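Local coordinates for protein thermophilic dibenzothiophene desulfurization enzyme C (Paenibacillus sp. A11-2, PDB 5XDC) that probably catalyses the FMNH2- and oxygen-dependent oxidation of dibenzothiophene to its 5-oxide and 5,5-dioxide, as a tetrameric flavin monooxygenase of the DszC family, at residues B[49-55]-B[120-124]; B[109-113]-B[225-229]; B[18-22]-B[75-80]; B[59-65]-B[114-118]. All coordinates share one frame. Where two conformers were deposited one is given. Numbering follows the deposited sequence.

Contact 1 (B[49-55]-B[120-124])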
loop_
_atom_site.group_PDB
_atom_site.type_symbol
_atom_site.label_atom_id
_atom_site.label_comp_id
_atom_site.label_asym_id
_atom_site.label_seq_id
_atom_site.Cartn_x
_atom_site.Cartn_y
_atom_site.Cartn_z
ATOM N N ILE B 49 13.850 -26.638 26.282
ATOM C CA ILE B 49 13.609 -25.347 26.916
ATOM C C ILE B 49 13.638 -25.493 28.435
ATOM O O ILE B 49 14.173 -24.632 29.150
ATOM C CB ILE B 49 12.280 -24.748 26.409
ATOM C CG1 ILE B 49 12.425 -24.378 24.929
ATOM C CG2 ILE B 49 11.878 -23.544 27.254
ATOM C CD1 ILE B 49 11.126 -23.919 24.282
ATOM N N ARG B 50 13.067 -26.586 28.951
ATOM C CA ARG B 50 13.097 -26.839 30.385
ATOM C C ARG B 50 14.533 -26.913 30.901
ATOM O O ARG B 50 14.868 -26.287 31.911
ATOM C CB ARG B 50 12.353 -28.135 30.704
ATOM C CG ARG B 50 10.841 -28.033 30.708
ATOM C CD ARG B 50 10.215 -29.323 31.263
ATOM N NE ARG B 50 8.763 -29.216 31.390
ATOM C CZ ARG B 50 7.872 -29.573 30.452
ATOM N NH1 ARG B 50 8.269 -30.068 29.288
ATOM N NH2 ARG B 50 6.577 -29.418 30.674
ATOM N N ARG B 51 15.392 -27.666 30.206
ATOM C CA ARG B 51 16.780 -27.839 30.644
ATOM C C ARG B 51 17.578 -26.545 30.557
ATOM O O ARG B 51 18.568 -26.390 31.279
ATOM C CB ARG B 51 17.472 -28.921 29.809
ATOM C CG ARG B 51 16.925 -30.322 30.009
ATOM C CD ARG B 51 17.801 -31.375 29.342
ATOM N NE ARG B 51 17.977 -31.176 27.904
ATOM C CZ ARG B 51 17.170 -31.667 26.966
ATOM N NH1 ARG B 51 16.098 -32.372 27.297
ATOM N NH2 ARG B 51 17.437 -31.442 25.687
ATOM N N SER B 52 17.149 -25.604 29.715
ATOM C CA SER B 52 17.911 -24.388 29.462
ATOM C C SER B 52 17.865 -23.414 30.626
ATOM O O SER B 52 18.741 -22.545 30.726
ATOM C CB SER B 52 17.371 -23.700 28.212
ATOM O OG SER B 52 16.194 -22.983 28.526
ATOM N N GLY B 53 16.863 -23.528 31.503
ATOM C CA GLY B 53 16.659 -22.567 32.564
ATOM C C GLY B 53 15.891 -21.315 32.177
ATOM O O GLY B 53 15.441 -20.587 33.067
ATOM N N LEU B 54 15.670 -21.057 30.883
ATOM C CA LEU B 54 15.077 -19.787 30.485
ATOM C C LEU B 54 13.623 -19.620 30.934
ATOM O O LEU B 54 13.148 -18.483 31.023
ATOM C CB LEU B 54 15.176 -19.608 28.967
ATOM C CG LEU B 54 16.590 -19.539 28.386
ATOM C CD1 LEU B 54 16.511 -19.251 26.886
ATOM C CD2 LEU B 54 17.449 -18.501 29.093
ATOM N N LEU B 55 12.902 -20.699 31.251
ATOM C CA LEU B 55 11.546 -20.519 31.765
ATOM C C LEU B 55 11.544 -19.749 33.080
ATOM O O LEU B 55 10.508 -19.194 33.465
ATOM C CB LEU B 55 10.843 -21.870 31.942
ATOM C CG LEU B 55 10.647 -22.707 30.671
ATOM C CD1 LEU B 55 10.273 -24.172 30.961
ATOM C CD2 LEU B 55 9.584 -22.088 29.757
ATOM N N GLU B 120 11.199 -27.938 39.544
ATOM C CA GLU B 120 10.473 -28.875 38.705
ATOM C C GLU B 120 10.455 -28.463 37.238
ATOM O O GLU B 120 9.839 -29.158 36.426
ATOM C CB GLU B 120 9.040 -29.025 39.232
ATOM C CG GLU B 120 8.978 -29.517 40.698
ATOM C CD GLU B 120 7.565 -29.774 41.194
ATOM O OE1 GLU B 120 6.605 -29.684 40.400
ATOM O OE2 GLU B 120 7.411 -30.076 42.398
ATOM N N ARG B 121 11.108 -27.356 36.890
ATOM C CA ARG B 121 11.243 -26.905 35.503
ATOM C C ARG B 121 9.873 -26.730 34.844
ATOM O O ARG B 121 9.596 -27.269 33.769
ATOM C CB ARG B 121 12.141 -27.860 34.715
ATOM C CG ARG B 121 13.535 -27.970 35.346
ATOM C CD ARG B 121 14.598 -28.475 34.394
ATOM N NE ARG B 121 15.936 -28.362 34.974
ATOM C CZ ARG B 121 16.720 -27.283 34.902
ATOM N NH1 ARG B 121 16.326 -26.174 34.265
ATOM N NH2 ARG B 121 17.918 -27.315 35.479
ATOM N N TRP B 122 9.022 -25.944 35.495
ATOM C CA TRP B 122 7.650 -25.744 35.032
ATOM C C TRP B 122 7.592 -24.985 33.714
ATOM O O TRP B 122 8.226 -23.942 33.549
ATOM C CB TRP B 122 6.841 -24.981 36.066
ATOM C CG TRP B 122 6.390 -25.796 37.227
ATOM C CD1 TRP B 122 6.668 -27.117 37.480
ATOM C CD2 TRP B 122 5.572 -25.344 38.300
ATOM N NE1 TRP B 122 6.065 -27.503 38.653
ATOM C CE2 TRP B 122 5.389 -26.434 39.177
ATOM C CE3 TRP B 122 4.979 -24.115 38.616
ATOM C CZ2 TRP B 122 4.622 -26.332 40.337
ATOM C CZ3 TRP B 122 4.222 -24.016 39.774
ATOM C CH2 TRP B 122 4.059 -25.115 40.622
ATOM N N PHE B 123 6.792 -25.513 32.797
ATOM C CA PHE B 123 6.415 -24.878 31.540
ATOM C C PHE B 123 4.909 -24.656 31.668
ATOM O O PHE B 123 4.151 -25.625 31.767
ATOM C CB PHE B 123 6.787 -25.796 30.374
ATOM C CG PHE B 123 7.049 -25.099 29.059
ATOM C CD1 PHE B 123 6.286 -24.032 28.644
ATOM C CD2 PHE B 123 8.058 -25.558 28.227
ATOM C CE1 PHE B 123 6.534 -23.428 27.411
ATOM C CE2 PHE B 123 8.300 -24.960 27.007
ATOM C CZ PHE B 123 7.538 -23.888 26.615
ATOM N N LEU B 124 4.480 -23.398 31.747
ATOM C CA LEU B 124 3.093 -23.061 32.067
ATOM C C LEU B 124 2.225 -23.081 30.819
ATOM O O LEU B 124 2.651 -22.637 29.743
ATOM C CB LEU B 124 2.997 -21.683 32.729
ATOM C CG LEU B 124 3.798 -21.451 34.018
ATOM C CD1 LEU B 124 3.724 -19.991 34.443
ATOM C CD2 LEU B 124 3.278 -22.340 35.127
#

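Contact 2 (B[109-113]-B[225-229]). With GOL (glycerol), chain M.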
loop_
_atom_site.group_PDB
_atom_site.type_symbol
_atom_site.label_atom_id
_atom_site.label_comp_id
_atom_site.label_asym_id
_atom_site.label_seq_id
_atom_site.Cartn_x
_atom_site.Cartn_y
_atom_site.Cartn_z
ATOM N N GLN B 109 1.992 -17.206 48.160
ATOM C CA GLN B 109 1.873 -18.112 47.018
ATOM C C GLN B 109 3.153 -18.130 46.198
ATOM O O GLN B 109 3.659 -19.196 45.822
ATOM C CB GLN B 109 0.687 -17.687 46.141
ATOM C CG GLN B 109 -0.678 -17.984 46.738
ATOM C CD GLN B 109 -1.832 -17.507 45.883
ATOM O OE1 GLN B 109 -1.933 -16.322 45.541
ATOM N NE2 GLN B 109 -2.738 -18.421 45.569
ATOM N N LYS B 110 3.698 -16.946 45.906
ATOM C CA LYS B 110 4.905 -16.879 45.093
ATOM C C LYS B 110 6.083 -17.515 45.805
ATOM O O LYS B 110 6.922 -18.168 45.175
ATOM C CB LYS B 110 5.237 -15.435 44.744
ATOM C CG LYS B 110 4.183 -14.702 43.989
ATOM C CD LYS B 110 4.737 -13.348 43.623
ATOM C CE LYS B 110 3.658 -12.349 43.441
ATOM N NZ LYS B 110 4.226 -11.017 43.115
ATOM N N ALA B 111 6.169 -17.325 47.126
ATOM C CA ALA B 111 7.267 -17.909 47.879
ATOM C C ALA B 111 7.262 -19.424 47.772
ATOM O O ALA B 111 8.324 -20.056 47.812
ATOM C CB ALA B 111 7.181 -17.470 49.338
ATOM N N ARG B 112 6.084 -20.027 47.624
ATOM C CA ARG B 112 5.988 -21.463 47.412
ATOM C C ARG B 112 6.147 -21.839 45.945
ATOM O O ARG B 112 6.945 -22.720 45.609
ATOM C CB ARG B 112 4.644 -21.970 47.936
ATOM C CG ARG B 112 4.506 -21.861 49.453
ATOM C CD ARG B 112 3.241 -22.542 49.926
ATOM N NE ARG B 112 2.037 -21.821 49.516
ATOM C CZ ARG B 112 1.468 -20.836 50.204
ATOM N NH1 ARG B 112 1.990 -20.422 51.357
ATOM N NH2 ARG B 112 0.370 -20.261 49.734
ATOM N N TRP B 113 5.413 -21.153 45.063
ATOM C CA TRP B 113 5.323 -21.565 43.664
ATOM C C TRP B 113 6.633 -21.358 42.913
ATOM O O TRP B 113 7.016 -22.193 42.088
ATOM C CB TRP B 113 4.206 -20.785 42.967
ATOM C CG TRP B 113 2.861 -21.441 42.900
ATOM C CD1 TRP B 113 2.591 -22.779 42.839
ATOM C CD2 TRP B 113 1.600 -20.774 42.839
ATOM N NE1 TRP B 113 1.230 -22.982 42.761
ATOM C CE2 TRP B 113 0.601 -21.768 42.760
ATOM C CE3 TRP B 113 1.213 -19.436 42.845
ATOM C CZ2 TRP B 113 -0.753 -21.460 42.695
ATOM C CZ3 TRP B 113 -0.122 -19.132 42.791
ATOM C CH2 TRP B 113 -1.097 -20.138 42.721
ATOM N N ASP B 225 -5.789 -22.436 47.969
ATOM C CA ASP B 225 -4.419 -21.953 47.854
ATOM C C ASP B 225 -3.969 -21.865 46.403
ATOM O O ASP B 225 -2.844 -21.418 46.148
ATOM C CB ASP B 225 -3.453 -22.832 48.668
ATOM C CG ASP B 225 -3.461 -24.291 48.246
ATOM O OD1 ASP B 225 -4.532 -24.803 47.877
ATOM O OD2 ASP B 225 -2.389 -24.933 48.306
ATOM N N GLU B 226 -4.826 -22.257 45.455
ATOM C CA GLU B 226 -4.513 -22.174 44.031
ATOM C C GLU B 226 -5.195 -20.994 43.349
ATOM O O GLU B 226 -4.858 -20.680 42.200
ATOM C CB GLU B 226 -4.917 -23.488 43.340
ATOM C CG GLU B 226 -4.171 -24.691 43.897
ATOM C CD GLU B 226 -4.702 -26.043 43.415
ATOM O OE1 GLU B 226 -5.924 -26.164 43.163
ATOM O OE2 GLU B 226 -3.874 -26.978 43.305
ATOM N N LEU B 227 -6.150 -20.360 44.014
ATOM C CA LEU B 227 -6.859 -19.221 43.459
ATOM C C LEU B 227 -5.967 -17.990 43.389
ATOM O O LEU B 227 -5.155 -17.722 44.285
ATOM C CB LEU B 227 -8.094 -18.929 44.298
ATOM C CG LEU B 227 -9.075 -20.098 44.334
ATOM C CD1 LEU B 227 -10.092 -19.883 45.426
ATOM C CD2 LEU B 227 -9.755 -20.234 43.008
ATOM N N LEU B 228 -6.119 -17.243 42.302
ATOM C CA LEU B 228 -5.348 -16.032 42.052
ATOM C C LEU B 228 -6.265 -14.850 42.320
ATOM O O LEU B 228 -7.140 -14.525 41.507
ATOM C CB LEU B 228 -4.811 -16.024 40.628
ATOM C CG LEU B 228 -3.842 -17.158 40.332
ATOM C CD1 LEU B 228 -3.614 -17.289 38.830
ATOM C CD2 LEU B 228 -2.541 -16.934 41.081
ATOM N N GLY B 229 -6.075 -14.218 43.476
ATOM C CA GLY B 229 -6.950 -13.147 43.892
ATOM C C GLY B 229 -8.332 -13.657 44.245
ATOM O O GLY B 229 -8.578 -14.860 44.410
HETATM C C1 GOL M . 0.673 -21.681 46.260
HETATM O O1 GOL M . -0.338 -21.583 47.232
HETATM C C2 GOL M . 1.009 -23.148 46.033
HETATM O O2 GOL M . 1.573 -23.651 47.215
HETATM C C3 GOL M . -0.281 -23.912 45.712
HETATM O O3 GOL M . 0.020 -25.247 45.396
HETATM O O HOH W 1 -3.915 -14.736 45.350
#

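Contact 3 (B[18-22]-B[75-80])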
loop_
_atom_site.group_PDB
_atom_site.type_symbol
_atom_site.label_atom_id
_atom_site.label_comp_id
_atom_site.label_asym_id
_atom_site.label_seq_id
_atom_site.Cartn_x
_atom_site.Cartn_y
_atom_site.Cartn_z
ATOM N N LEU B 18 20.512 -14.664 26.344
ATOM C CA LEU B 18 20.251 -14.538 24.915
ATOM C C LEU B 18 21.089 -15.513 24.101
ATOM O O LEU B 18 20.617 -16.024 23.085
ATOM C CB LEU B 18 20.499 -13.098 24.465
ATOM C CG LEU B 18 19.584 -12.059 25.122
ATOM C CD1 LEU B 18 19.976 -10.667 24.664
ATOM C CD2 LEU B 18 18.109 -12.333 24.807
ATOM N N ASP B 19 22.323 -15.801 24.530
ATOM C CA ASP B 19 23.099 -16.846 23.869
ATOM C C ASP B 19 22.408 -18.204 23.977
ATOM O O ASP B 19 22.395 -18.980 23.019
ATOM C CB ASP B 19 24.497 -16.934 24.480
ATOM C CG ASP B 19 25.341 -15.702 24.204
ATOM O OD1 ASP B 19 24.955 -14.892 23.340
ATOM O OD2 ASP B 19 26.405 -15.565 24.845
ATOM N N VAL B 20 21.861 -18.520 25.150
ATOM C CA VAL B 20 21.166 -19.793 25.319
ATOM C C VAL B 20 19.973 -19.870 24.381
ATOM O O VAL B 20 19.741 -20.895 23.738
ATOM C CB VAL B 20 20.744 -19.978 26.784
ATOM C CG1 VAL B 20 19.835 -21.203 26.950
ATOM C CG2 VAL B 20 21.994 -20.128 27.654
ATOM N N ALA B 21 19.205 -18.785 24.285
ATOM C CA ALA B 21 18.051 -18.775 23.387
ATOM C C ALA B 21 18.484 -18.923 21.932
ATOM O O ALA B 21 17.848 -19.646 21.150
ATOM C CB ALA B 21 17.246 -17.488 23.585
ATOM N N THR B 22 19.571 -18.247 21.553
ATOM C CA THR B 22 20.083 -18.351 20.192
ATOM C C THR B 22 20.470 -19.784 19.863
ATOM O O THR B 22 20.170 -20.281 18.769
ATOM C CB THR B 22 21.272 -17.402 20.008
ATOM O OG1 THR B 22 20.813 -16.049 20.058
ATOM C CG2 THR B 22 21.970 -17.622 18.671
ATOM N N GLU B 75 13.403 -10.304 23.660
ATOM C CA GLU B 75 14.395 -10.616 22.635
ATOM C C GLU B 75 14.508 -12.121 22.436
ATOM O O GLU B 75 14.629 -12.603 21.299
ATOM C CB GLU B 75 15.743 -9.994 23.016
ATOM C CG GLU B 75 16.826 -10.214 21.972
ATOM C CD GLU B 75 18.079 -9.356 22.185
ATOM O OE1 GLU B 75 19.053 -9.562 21.431
ATOM O OE2 GLU B 75 18.099 -8.488 23.090
ATOM N N ALA B 76 14.455 -12.883 23.536
ATOM C CA ALA B 76 14.531 -14.337 23.445
ATOM C C ALA B 76 13.307 -14.904 22.733
ATOM O O ALA B 76 13.425 -15.850 21.947
ATOM C CB ALA B 76 14.664 -14.953 24.839
ATOM N N ILE B 77 12.127 -14.346 23.007
ATOM C CA ILE B 77 10.907 -14.781 22.319
ATOM C C ILE B 77 11.059 -14.594 20.817
ATOM O O ILE B 77 10.756 -15.495 20.024
ATOM C CB ILE B 77 9.686 -14.008 22.851
ATOM C CG1 ILE B 77 9.337 -14.429 24.284
ATOM C CG2 ILE B 77 8.467 -14.222 21.952
ATOM C CD1 ILE B 77 8.399 -13.493 24.999
ATOM N N ALA B 78 11.480 -13.400 20.401
ATOM C CA ALA B 78 11.640 -13.127 18.972
ATOM C C ALA B 78 12.673 -14.053 18.347
ATOM O O ALA B 78 12.491 -14.539 17.222
ATOM C CB ALA B 78 12.016 -11.659 18.750
ATOM N N GLU B 79 13.765 -14.322 19.061
ATOM C CA GLU B 79 14.807 -15.174 18.499
ATOM C C GLU B 79 14.283 -16.588 18.291
ATOM O O GLU B 79 14.469 -17.186 17.224
ATOM C CB GLU B 79 16.029 -15.171 19.419
ATOM C CG GLU B 79 17.149 -16.107 18.991
ATOM C CD GLU B 79 17.743 -15.758 17.639
ATOM O OE1 GLU B 79 18.211 -16.681 16.936
ATOM O OE2 GLU B 79 17.714 -14.570 17.257
ATOM N N ILE B 80 13.614 -17.137 19.302
ATOM C CA ILE B 80 13.089 -18.490 19.158
ATOM C C ILE B 80 12.015 -18.522 18.082
ATOM O O ILE B 80 11.962 -19.453 17.274
ATOM C CB ILE B 80 12.569 -19.010 20.511
ATOM C CG1 ILE B 80 13.758 -19.200 21.459
ATOM C CG2 ILE B 80 11.831 -20.312 20.337
ATOM C CD1 ILE B 80 13.390 -19.567 22.878
HETATM O O HOH W 2 19.782 -18.841 16.325
#

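Contact 4 (B[59-65]-B[114-118])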
loop_
_atom_site.group_PDB
_atom_site.type_symbol
_atom_site.label_atom_id
_atom_site.label_comp_id
_atom_site.label_asym_id
_atom_site.label_seq_id
_atom_site.Cartn_x
_atom_site.Cartn_y
_atom_site.Cartn_z
ATOM N N ILE B 59 11.808 -14.992 37.301
ATOM C CA ILE B 59 11.801 -15.302 38.729
ATOM C C ILE B 59 13.068 -14.702 39.331
ATOM O O ILE B 59 14.150 -14.827 38.759
ATOM C CB ILE B 59 11.726 -16.820 38.957
ATOM C CG1 ILE B 59 10.371 -17.369 38.488
ATOM C CG2 ILE B 59 11.938 -17.187 40.441
ATOM C CD1 ILE B 59 10.326 -18.889 38.436
ATOM N N SER B 60 12.929 -14.034 40.474
ATOM C CA SER B 60 14.077 -13.400 41.113
ATOM C C SER B 60 15.155 -14.421 41.458
ATOM O O SER B 60 14.886 -15.602 41.682
ATOM C CB SER B 60 13.641 -12.692 42.386
ATOM O OG SER B 60 13.273 -13.659 43.357
ATOM N N LYS B 61 16.397 -13.944 41.531
ATOM C CA LYS B 61 17.481 -14.819 41.960
ATOM C C LYS B 61 17.244 -15.338 43.374
ATOM O O LYS B 61 17.589 -16.488 43.674
ATOM C CB LYS B 61 18.820 -14.084 41.867
ATOM C CG LYS B 61 19.255 -13.816 40.433
ATOM C CD LYS B 61 20.622 -13.149 40.368
ATOM C CE LYS B 61 21.051 -12.946 38.925
ATOM N NZ LYS B 61 22.428 -12.400 38.842
ATOM N N GLU B 62 16.649 -14.516 44.240
ATOM C CA GLU B 62 16.343 -14.939 45.608
ATOM C C GLU B 62 15.489 -16.195 45.623
ATOM O O GLU B 62 15.631 -17.034 46.518
ATOM C CB GLU B 62 15.640 -13.804 46.348
ATOM C CG GLU B 62 15.082 -14.142 47.734
ATOM C CD GLU B 62 16.158 -14.494 48.750
ATOM O OE1 GLU B 62 17.266 -13.933 48.649
ATOM O OE2 GLU B 62 15.891 -15.336 49.641
ATOM N N ARG B 63 14.603 -16.346 44.643
ATOM C CA ARG B 63 13.722 -17.504 44.554
ATOM C C ARG B 63 14.234 -18.571 43.609
ATOM O O ARG B 63 13.501 -19.518 43.304
ATOM C CB ARG B 63 12.321 -17.045 44.136
ATOM C CG ARG B 63 11.589 -16.284 45.226
ATOM C CD ARG B 63 10.440 -15.461 44.675
ATOM N NE ARG B 63 9.602 -14.917 45.743
ATOM C CZ ARG B 63 8.762 -13.895 45.597
ATOM N NH1 ARG B 63 8.043 -13.485 46.634
ATOM N NH2 ARG B 63 8.644 -13.277 44.422
ATOM N N GLY B 64 15.481 -18.455 43.152
ATOM C CA GLY B 64 16.104 -19.475 42.348
ATOM C C GLY B 64 16.074 -19.211 40.864
ATOM O O GLY B 64 16.609 -20.024 40.108
ATOM N N GLY B 65 15.469 -18.104 40.433
ATOM C CA GLY B 65 15.393 -17.757 39.029
ATOM C C GLY B 65 16.610 -17.000 38.533
ATOM O O GLY B 65 17.630 -16.865 39.216
ATOM N N TYR B 114 7.332 -20.248 43.159
ATOM C CA TYR B 114 8.437 -19.951 42.257
ATOM C C TYR B 114 9.622 -20.881 42.490
ATOM O O TYR B 114 10.225 -21.356 41.523
ATOM C CB TYR B 114 8.838 -18.481 42.377
ATOM C CG TYR B 114 7.820 -17.517 41.803
ATOM C CD1 TYR B 114 6.600 -17.956 41.300
ATOM C CD2 TYR B 114 8.084 -16.160 41.756
ATOM C CE1 TYR B 114 5.676 -17.062 40.785
ATOM C CE2 TYR B 114 7.166 -15.265 41.244
ATOM C CZ TYR B 114 5.964 -15.730 40.749
ATOM O OH TYR B 114 5.054 -14.838 40.227
ATOM N N PRO B 115 9.997 -21.194 43.733
ATOM C CA PRO B 115 11.050 -22.208 43.901
ATOM C C PRO B 115 10.649 -23.553 43.325
ATOM O O PRO B 115 11.492 -24.285 42.792
ATOM C CB PRO B 115 11.238 -22.264 45.427
ATOM C CG PRO B 115 10.841 -20.937 45.887
ATOM C CD PRO B 115 9.672 -20.535 45.008
ATOM N N GLN B 116 9.363 -23.892 43.433
ATOM C CA GLN B 116 8.866 -25.128 42.852
ATOM C C GLN B 116 8.999 -25.103 41.336
ATOM O O GLN B 116 9.447 -26.078 40.725
ATOM C CB GLN B 116 7.412 -25.323 43.267
ATOM C CG GLN B 116 6.913 -26.714 43.057
ATOM C CD GLN B 116 5.509 -26.935 43.592
ATOM O OE1 GLN B 116 4.825 -25.998 44.022
ATOM N NE2 GLN B 116 5.070 -28.189 43.558
ATOM N N ALA B 117 8.624 -23.981 40.721
ATOM C CA ALA B 117 8.729 -23.835 39.271
ATOM C C ALA B 117 10.169 -23.973 38.797
ATOM O O ALA B 117 10.425 -24.505 37.705
ATOM C CB ALA B 117 8.165 -22.482 38.850
ATOM N N VAL B 118 11.125 -23.472 39.588
ATOM C CA VAL B 118 12.538 -23.641 39.251
ATOM C C VAL B 118 12.951 -25.105 39.383
ATOM O O VAL B 118 13.561 -25.684 38.476
ATOM C CB VAL B 118 13.417 -22.740 40.140
ATOM C CG1 VAL B 118 14.889 -23.045 39.897
ATOM C CG2 VAL B 118 13.130 -21.262 39.889
#

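Contact 1 (B[49-55]-B[120-124])
Arg121 is where helix 107-119 gives out: its positive phi (57°) closes a Schellman motif and turns the chain toward helix 43-52. Its long side chain reaches the C-terminal end of that helix, where NH1 donates to Arg50 O at 2.8 Å. In the other direction the carbonyl O of Arg121 receives a weak bond from Arg50 NE (3.2 Å), so each arginine bonds to the other's main chain. Trp122 directs its CB away and offers mainly backbone; its O lies 3.3 Å from Leu55 CD1. Phe123 returns to the interface. Leu55 CD2 sits 3.8 Å from the centroid of its ring, only 5° off the normal, a clear CH-pi contact, and Ile49 CG2 approaches Phe123 CE2 at 3.9 Å. A flat ring suits this place because its face can take the Leu55 methyl while its CE2 side meets Ile49. Helix 43-52 ends at Gly53, whose phi of 83° would press a CB against the preceding carbonyl, while Ser52 OG accepts from Leu54 N in an ST turn. The charge of Arg50 is met by salt bridges to Asp166, Asp164 and Asp47. The chemistry thus implies a polar, partly exposed clasp at the helix end that passes into packing of Phe123 against Ile49 and Leu55, with Arg46 in a cation-pi contact with the ring, where the helical N-terminal domain meets the beta domain.

Contact 2 (B[109-113]-B[225-229])
The carboxamide of Gln109 does most of the polar work. Its NE2 donates to two main-chain carbonyls of the loop, Leu227 O at 2.8 Å and Asp225 O at 3.1 Å, both with nearly straight geometry, spending both protons of one nitrogen. A glutamine suits the task because the other end of the same amide can accept: Gln109 OE1 accepts from Ser106 N and lies 2.5 Å from a water that itself accepts from Gly229 N at 2.9 Å, extending the link two residues beyond Leu227. Gly229 has positive phi (69°), a conformation easy for glycine. Further out, a glycerol, probably from the crystallisation liquor, bridges the two segments: Arg112 NH2 donates to its O1 at 2.9 Å, and O1 in turn donates to Asp225 O at 2.7 Å. Packing comes from the Trp113 indole, one helical turn after Gln109. Its CZ3 meets Leu228 CD2 at 3.7 Å, and the ring turns its edge to Glu226 O, 3.8 Å from Trp113 CH2. Glu226 forms a salt bridge with Arg193. Helix 107-119 of the helical N-terminal domain here meets the beta-rich middle domain of the acyl-CoA dehydrogenase fold, at the connection between strand 220-222 and helix 233-240; the loop also bonds through its backbone to strand 184-190, and Trp113 and Leu228 both pack on helix 85-104.

Contact 3 (B[18-22]-B[75-80])
Two nearly parallel helices, 16-38 and 70-83, meet here with local axes 9.2 Å apart and crossing at -15°. Small residues occupy the closest point: Ala21 CB and Ala76 CB are 3.8 Å apart, and because alanine ends at CB no rotamer has to be accommodated. Larger side chains lie beside this pair. Leu18, in the mt rotamer, spreads its methyls over the start of segment 75-80, with CD2 3.9 Å from Ala76 N and CD1 3.3 Å from Glu75 OE2. Glu75 itself is extended (t, t), which carries its carboxylate out along the flank of Leu18 to an exposed edge. Ile80 leaves its helix sideways, yet chi1 near -68° (m) brings CG1 to 4.4 Å from Ala21 CB. Thr22 adopts m, the rotamer that lets OG1 donate to Leu18 O at 3.0 Å in its own helix, so its hydroxyl is satisfied without a direct polar partner across the interface. Glu79 bends at chi2 (t, p): its aliphatic CG packs 3.8 Å from Thr22 OG1, while OE1 receives a water proton at 2.7 Å. That water also donates to Thr22 O at 2.9 Å, making a bridge where the groove opens to solvent. Ala76 and Ile80 also touch Phe91 of helix 85-104. Such side-by-side helix packing, tight at alanines and sealed by aliphatic neighbours, belongs to the alpha-helical N-terminal domain of the acyl-CoA dehydrogenase fold.

Contact 4 (B[59-65]-B[114-118])
Segment 59-65 folds back on itself without forming a regular helix: Gly65 N bonds to Ser60 O and Gly64 N to Lys61 O, both at 2.9 Å, while Ser60 OG accepts from Arg63 N at 3.3 Å in an ST motif. Gly64 has phi of 98°, where any side chain would collide with the carbonyl before it. Across from Arg63, helix 107-119 is kinked at Pro115, whose nitrogen has no proton to give the turn before. The contact lies within the helical N-terminal domain of the acyl-CoA dehydrogenase fold, where the connection between helices 43-52 and 70-83 lies against helix 107-119. No hydrogen bond joins the segments, so shape decides the fit. Ile59 is central, with CG2 3.9 Å from Tyr114 CB and CD1 4.0 Å from Val118 CG2. Beta-branched Val118 fills the hollow beside the glycines, its CG1 3.5 Å from Gly64 O. Arg63 contributes its aliphatic stem, CD 3.8 Å from Tyr114 CD2, and the Tyr114 hydroxyl bonds to Asp102.

Overall arrangement
Helix 107-119 is common to contacts 1, 2 and 4: contact 2 uses its first half, contact 4 its second, and contact 1 the chain leaving it. In contact 1, Trp122 CH2 lies 3.5 Å from Trp113 CD1, and Trp122 N, 3.0 Å from Ala117 O, probably hydrogen-bonds to it. Contact 3 touches contact 1 alone, through Leu54 and Ser52. All four are partly buried, but contacts 1 and 3 are centred about 16 and 14 Å from the chain centre, contacts 2 and 4 about 23 and 22 Å. Direct hydrogen bonds join the segments of contacts 1 and 2; contacts 3 and 4 have none and depend on side-chain packing, with one bridging water in contact 3.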